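Local coordinates for O-phospho-L-seryl-tRNA:Cys-tRNA synthase (Methanocaldococcus jannaschii DSM 2661, PDB 5X6B), which converts O-phosphoseryl-tRNA to cysteinyl-tRNA, probably as a fold-type I enzyme using pyridoxal phosphate bound to a lysine, at residues 170-174 / 337-341; 246-250 / 266-272. All coordinates share one frame; numbering follows the deposited sequence.

Contact 1 (170-174 / 337-341); sequences YPTYK and KQLGI
Pro171 and Gly340 are joined by the one hydrogen bond of this contact: Gly340 N donates to Pro171 O over 2.8 Å, nearly straight at 164° at the hydrogen but tilted from the carbonyl plane. Next to it, Gly340 CA points a hydrogen at Thr172 O, 3.1 Å away. Gly340 brings no side chain of its own, and Thr172 lies against its backbone, CG2 resting 3.5 Å from Gly340 O. Before Gly340 in the chain, Leu339 CD2 reaches both Pro171 CB at 3.8 Å and Tyr170 CE1 at 3.9 Å. Across the cis peptide bond before Pro171, its CB lies over the centre of the Tyr170 ring in a CH-pi arrangement. The phenol OH meets the methylenes of Lys337 and is hydrogen-bonded to Glu352 OE1. After Gly340, Ile341 CD1 lies 3.9 Å from Lys174 CG, on a lysine chain extended throughout. Asn208 fastens both segments, its ND2 bonding Thr172 O and its OD1 Ile341 N. The contact thus sets the loop between strands 160-166 and 174-175 against segment 337-341, on an outermost strand, within this chain, of the small antiparallel sheet, beside strand 349-352.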
# COMPACT_ATOMS: atom_id res chain seq x y z
N TYR B 170 -13.91 -8.32 -36.40
CA TYR B 170 -12.54 -8.59 -36.85
C TYR B 170 -12.10 -7.60 -37.93
O TYR B 170 -12.86 -7.29 -38.84
CB TYR B 170 -12.42 -10.02 -37.38
CG TYR B 170 -11.00 -10.43 -37.69
CD1 TYR B 170 -10.16 -10.92 -36.70
CD2 TYR B 170 -10.48 -10.29 -38.97
CE1 TYR B 170 -8.86 -11.28 -36.98
CE2 TYR B 170 -9.18 -10.65 -39.26
CZ TYR B 170 -8.37 -11.15 -38.26
OH TYR B 170 -7.07 -11.50 -38.54
N PRO B 171 -10.85 -7.10 -37.82
CA PRO B 171 -9.92 -7.38 -36.72
C PRO B 171 -9.82 -6.25 -35.70
O PRO B 171 -9.17 -6.42 -34.67
CB PRO B 171 -8.59 -7.54 -37.46
CG PRO B 171 -8.70 -6.52 -38.57
CD PRO B 171 -10.18 -6.42 -38.94
N THR B 172 -10.46 -5.12 -35.98
CA THR B 172 -10.38 -3.97 -35.09
C THR B 172 -11.23 -4.11 -33.83
O THR B 172 -10.87 -3.60 -32.77
CB THR B 172 -10.78 -2.67 -35.82
OG1 THR B 172 -12.04 -2.87 -36.47
CG2 THR B 172 -9.72 -2.30 -36.85
N TYR B 173 -12.36 -4.80 -33.94
CA TYR B 173 -13.30 -4.96 -32.83
C TYR B 173 -13.66 -3.62 -32.19
O TYR B 173 -13.65 -3.48 -30.97
CB TYR B 173 -12.74 -5.93 -31.80
CG TYR B 173 -12.64 -7.34 -32.32
CD1 TYR B 173 -13.74 -8.18 -32.30
CD2 TYR B 173 -11.46 -7.83 -32.86
CE1 TYR B 173 -13.67 -9.47 -32.78
CE2 TYR B 173 -11.38 -9.12 -33.35
CZ TYR B 173 -12.49 -9.94 -33.31
OH TYR B 173 -12.43 -11.23 -33.79
N LYS B 174 -13.98 -2.64 -33.04
CA LYS B 174 -14.35 -1.31 -32.59
C LYS B 174 -15.84 -1.21 -32.23
O LYS B 174 -16.70 -1.67 -32.98
CB LYS B 174 -14.01 -0.27 -33.66
CG LYS B 174 -14.44 1.14 -33.29
CD LYS B 174 -14.14 2.15 -34.38
CE LYS B 174 -14.52 3.54 -33.92
NZ LYS B 174 -14.19 4.58 -34.92
N LYS B 337 0.34 -9.90 -36.44
CA LYS B 337 -0.67 -8.96 -36.89
C LYS B 337 -1.32 -8.27 -35.70
O LYS B 337 -1.95 -8.93 -34.87
CB LYS B 337 -1.73 -9.65 -37.74
CG LYS B 337 -2.85 -8.73 -38.22
CD LYS B 337 -3.84 -9.47 -39.11
CE LYS B 337 -4.93 -8.54 -39.64
NZ LYS B 337 -4.36 -7.42 -40.43
N GLN B 338 -1.15 -6.96 -35.61
CA GLN B 338 -1.80 -6.20 -34.55
C GLN B 338 -3.31 -6.28 -34.72
O GLN B 338 -3.84 -5.99 -35.79
CB GLN B 338 -1.36 -4.74 -34.54
CG GLN B 338 -2.08 -3.93 -33.47
CD GLN B 338 -2.25 -2.47 -33.84
OE1 GLN B 338 -1.37 -1.86 -34.45
NE2 GLN B 338 -3.40 -1.91 -33.50
N LEU B 339 -4.01 -6.67 -33.66
CA LEU B 339 -5.46 -6.65 -33.67
C LEU B 339 -5.93 -5.34 -33.09
O LEU B 339 -5.14 -4.59 -32.50
CB LEU B 339 -6.03 -7.83 -32.89
CG LEU B 339 -5.72 -9.19 -33.52
CD1 LEU B 339 -6.31 -10.33 -32.70
CD2 LEU B 339 -6.21 -9.23 -34.96
N GLY B 340 -7.21 -5.03 -33.27
CA GLY B 340 -7.76 -3.81 -32.73
C GLY B 340 -7.53 -2.63 -33.65
O GLY B 340 -6.97 -2.76 -34.74
N ILE B 341 -7.98 -1.47 -33.19
CA ILE B 341 -7.82 -0.22 -33.93
C ILE B 341 -6.35 0.13 -34.20
O ILE B 341 -5.52 0.14 -33.29
CB ILE B 341 -8.47 0.94 -33.15
CG1 ILE B 341 -9.99 0.72 -33.06
CG2 ILE B 341 -8.14 2.29 -33.78
CD1 ILE B 341 -10.74 1.79 -32.27

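Contact 2 (246-250 / 266-272); sequences ADFIV and LAFSEEF
Strand 248-250 runs antiparallel to strand 266-268 at 166° and 4.6 Å between axes, with Ile249 and Ala267 as the hydrogen-bonded pair between the non-hydrogen-bonded pairs Phe248-Phe268 and Val250-Leu266. This is a beta hairpin in a seven-stranded sheet whose strand order, parallel but for strand 264-268, is as in fold-type I enzymes; the loop between the two strands holds Lys255, the lysine that carries pyridoxal phosphate. Ala267 N gives a 2.7 Å bond to Ile249 O, and Ile249 N one to Ala267 O. Just past the strands a single further backbone bond, Ser269 N to Asp247 O at 3.2 Å, joins the segments. On the sheet face shared by Phe248, Val250, Leu266 and Phe268, Leu266 CD1 packs on Val250 CG1 at 3.7 Å, and helix 122-132 covers Leu266 and Phe248 through Val129. The Phe248 ring, swung beside its backbone N (chi1 -48°), passes Phe268 CB and drives its edge at the face of Phe272 in a T-shaped stack, centroids 4.7 Å apart and planes at 59°. Phe272 holds the N-cap position of helix 273-276, so this stack ties the helix start to the strand. Asp247 OD2 accepts a bond from Phe226 N in the next strand, while Asp247 CB sits 3.8 Å from Phe272 CE2, at an oblique angle to the ring.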
# COMPACT_ATOMS: atom_id res chain seq x y z
N ALA B 246 -19.29 12.72 -18.17
CA ALA B 246 -19.43 11.53 -17.35
C ALA B 246 -20.03 11.88 -15.99
O ALA B 246 -19.71 12.91 -15.40
CB ALA B 246 -18.08 10.85 -17.17
N ASP B 247 -20.93 11.03 -15.52
CA ASP B 247 -21.53 11.20 -14.20
C ASP B 247 -20.66 10.51 -13.17
O ASP B 247 -20.45 11.03 -12.06
CB ASP B 247 -22.95 10.64 -14.19
CG ASP B 247 -23.85 11.32 -15.19
OD1 ASP B 247 -23.90 12.57 -15.21
OD2 ASP B 247 -24.48 10.60 -15.99
N PHE B 248 -20.16 9.35 -13.54
CA PHE B 248 -19.27 8.58 -12.69
C PHE B 248 -18.00 8.18 -13.44
O PHE B 248 -18.03 7.94 -14.65
CB PHE B 248 -19.97 7.33 -12.16
CG PHE B 248 -21.33 7.60 -11.59
CD1 PHE B 248 -21.46 8.13 -10.32
CD2 PHE B 248 -22.47 7.30 -12.31
CE1 PHE B 248 -22.71 8.37 -9.79
CE2 PHE B 248 -23.72 7.54 -11.79
CZ PHE B 248 -23.84 8.07 -10.52
N ILE B 249 -16.90 8.10 -12.70
CA ILE B 249 -15.66 7.56 -13.22
C ILE B 249 -15.04 6.61 -12.21
O ILE B 249 -14.85 6.97 -11.04
CB ILE B 249 -14.65 8.66 -13.57
CG1 ILE B 249 -15.15 9.50 -14.74
CG2 ILE B 249 -13.29 8.06 -13.90
CD1 ILE B 249 -14.26 10.67 -15.06
N VAL B 250 -14.74 5.39 -12.64
CA VAL B 250 -13.98 4.48 -11.80
C VAL B 250 -12.55 4.38 -12.31
O VAL B 250 -12.31 4.29 -13.52
CB VAL B 250 -14.63 3.09 -11.72
CG1 VAL B 250 -15.97 3.17 -11.00
CG2 VAL B 250 -14.79 2.50 -13.12
N LEU B 266 -13.39 6.19 -7.14
CA LEU B 266 -14.70 6.46 -7.72
C LEU B 266 -14.92 7.96 -7.70
O LEU B 266 -15.00 8.56 -6.64
CB LEU B 266 -15.81 5.73 -6.96
CG LEU B 266 -17.25 6.04 -7.38
CD1 LEU B 266 -17.47 5.74 -8.86
CD2 LEU B 266 -18.24 5.25 -6.53
N ALA B 267 -14.99 8.56 -8.88
CA ALA B 267 -15.27 9.98 -8.99
C ALA B 267 -16.70 10.17 -9.46
O ALA B 267 -17.22 9.37 -10.24
CB ALA B 267 -14.29 10.66 -9.93
N PHE B 268 -17.35 11.23 -8.99
CA PHE B 268 -18.76 11.45 -9.29
C PHE B 268 -19.19 12.90 -9.12
O PHE B 268 -18.57 13.66 -8.38
CB PHE B 268 -19.63 10.53 -8.42
CG PHE B 268 -19.38 10.66 -6.94
CD1 PHE B 268 -20.09 11.58 -6.18
CD2 PHE B 268 -18.43 9.87 -6.31
CE1 PHE B 268 -19.87 11.70 -4.82
CE2 PHE B 268 -18.20 9.99 -4.95
CZ PHE B 268 -18.92 10.91 -4.21
N SER B 269 -20.28 13.26 -9.80
CA SER B 269 -20.82 14.61 -9.74
C SER B 269 -21.59 14.85 -8.45
O SER B 269 -22.11 13.91 -7.85
CB SER B 269 -21.73 14.87 -10.94
OG SER B 269 -22.85 14.00 -10.91
N GLU B 270 -21.66 16.12 -8.03
CA GLU B 270 -22.42 16.51 -6.85
C GLU B 270 -23.87 16.02 -6.91
O GLU B 270 -24.48 15.74 -5.88
CB GLU B 270 -22.38 18.03 -6.67
CG GLU B 270 -23.19 18.57 -5.49
CD GLU B 270 -22.61 18.18 -4.14
OE1 GLU B 270 -21.47 17.67 -4.10
OE2 GLU B 270 -23.29 18.40 -3.11
N GLU B 271 -24.40 15.92 -8.12
CA GLU B 271 -25.77 15.48 -8.34
C GLU B 271 -26.04 14.11 -7.72
O GLU B 271 -27.12 13.88 -7.18
CB GLU B 271 -26.07 15.45 -9.85
CG GLU B 271 -27.49 15.02 -10.20
CD GLU B 271 -27.73 14.98 -11.70
OE1 GLU B 271 -26.80 15.34 -12.46
OE2 GLU B 271 -28.84 14.60 -12.12
N PHE B 272 -25.06 13.22 -7.79
CA PHE B 272 -25.23 11.87 -7.27
C PHE B 272 -24.51 11.65 -5.94
O PHE B 272 -24.37 10.52 -5.48
CB PHE B 272 -24.73 10.84 -8.28
CG PHE B 272 -25.49 10.84 -9.57
CD1 PHE B 272 -26.58 10.00 -9.74
CD2 PHE B 272 -25.11 11.65 -10.62
CE1 PHE B 272 -27.28 9.99 -10.94
CE2 PHE B 272 -25.80 11.65 -11.81
CZ PHE B 272 -26.89 10.81 -11.97

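How the contacts relate
Followed from the N terminus, the chain first reaches 170-174, just after strand 160-166 at one border of the seven-stranded sheet. It then crosses that sheet to 246-250, passes through the loop that holds Lys255 and returns at 266-272, closing the small loop of contact 2. Only after helices 298-305, 307-314 and 317-331 does it arrive at 337-341 and close the long loop of contact 1, which therefore encloses contact 2 entirely; the two do not cross. Contact 2 joins two neighbouring strands of the large sheet and reaches the start of helix 273-276, whereas contact 1 links a loop beside that sheet to the small C-terminal one. Their centres lie 31 Å apart, and their nearest atoms about 19 Å.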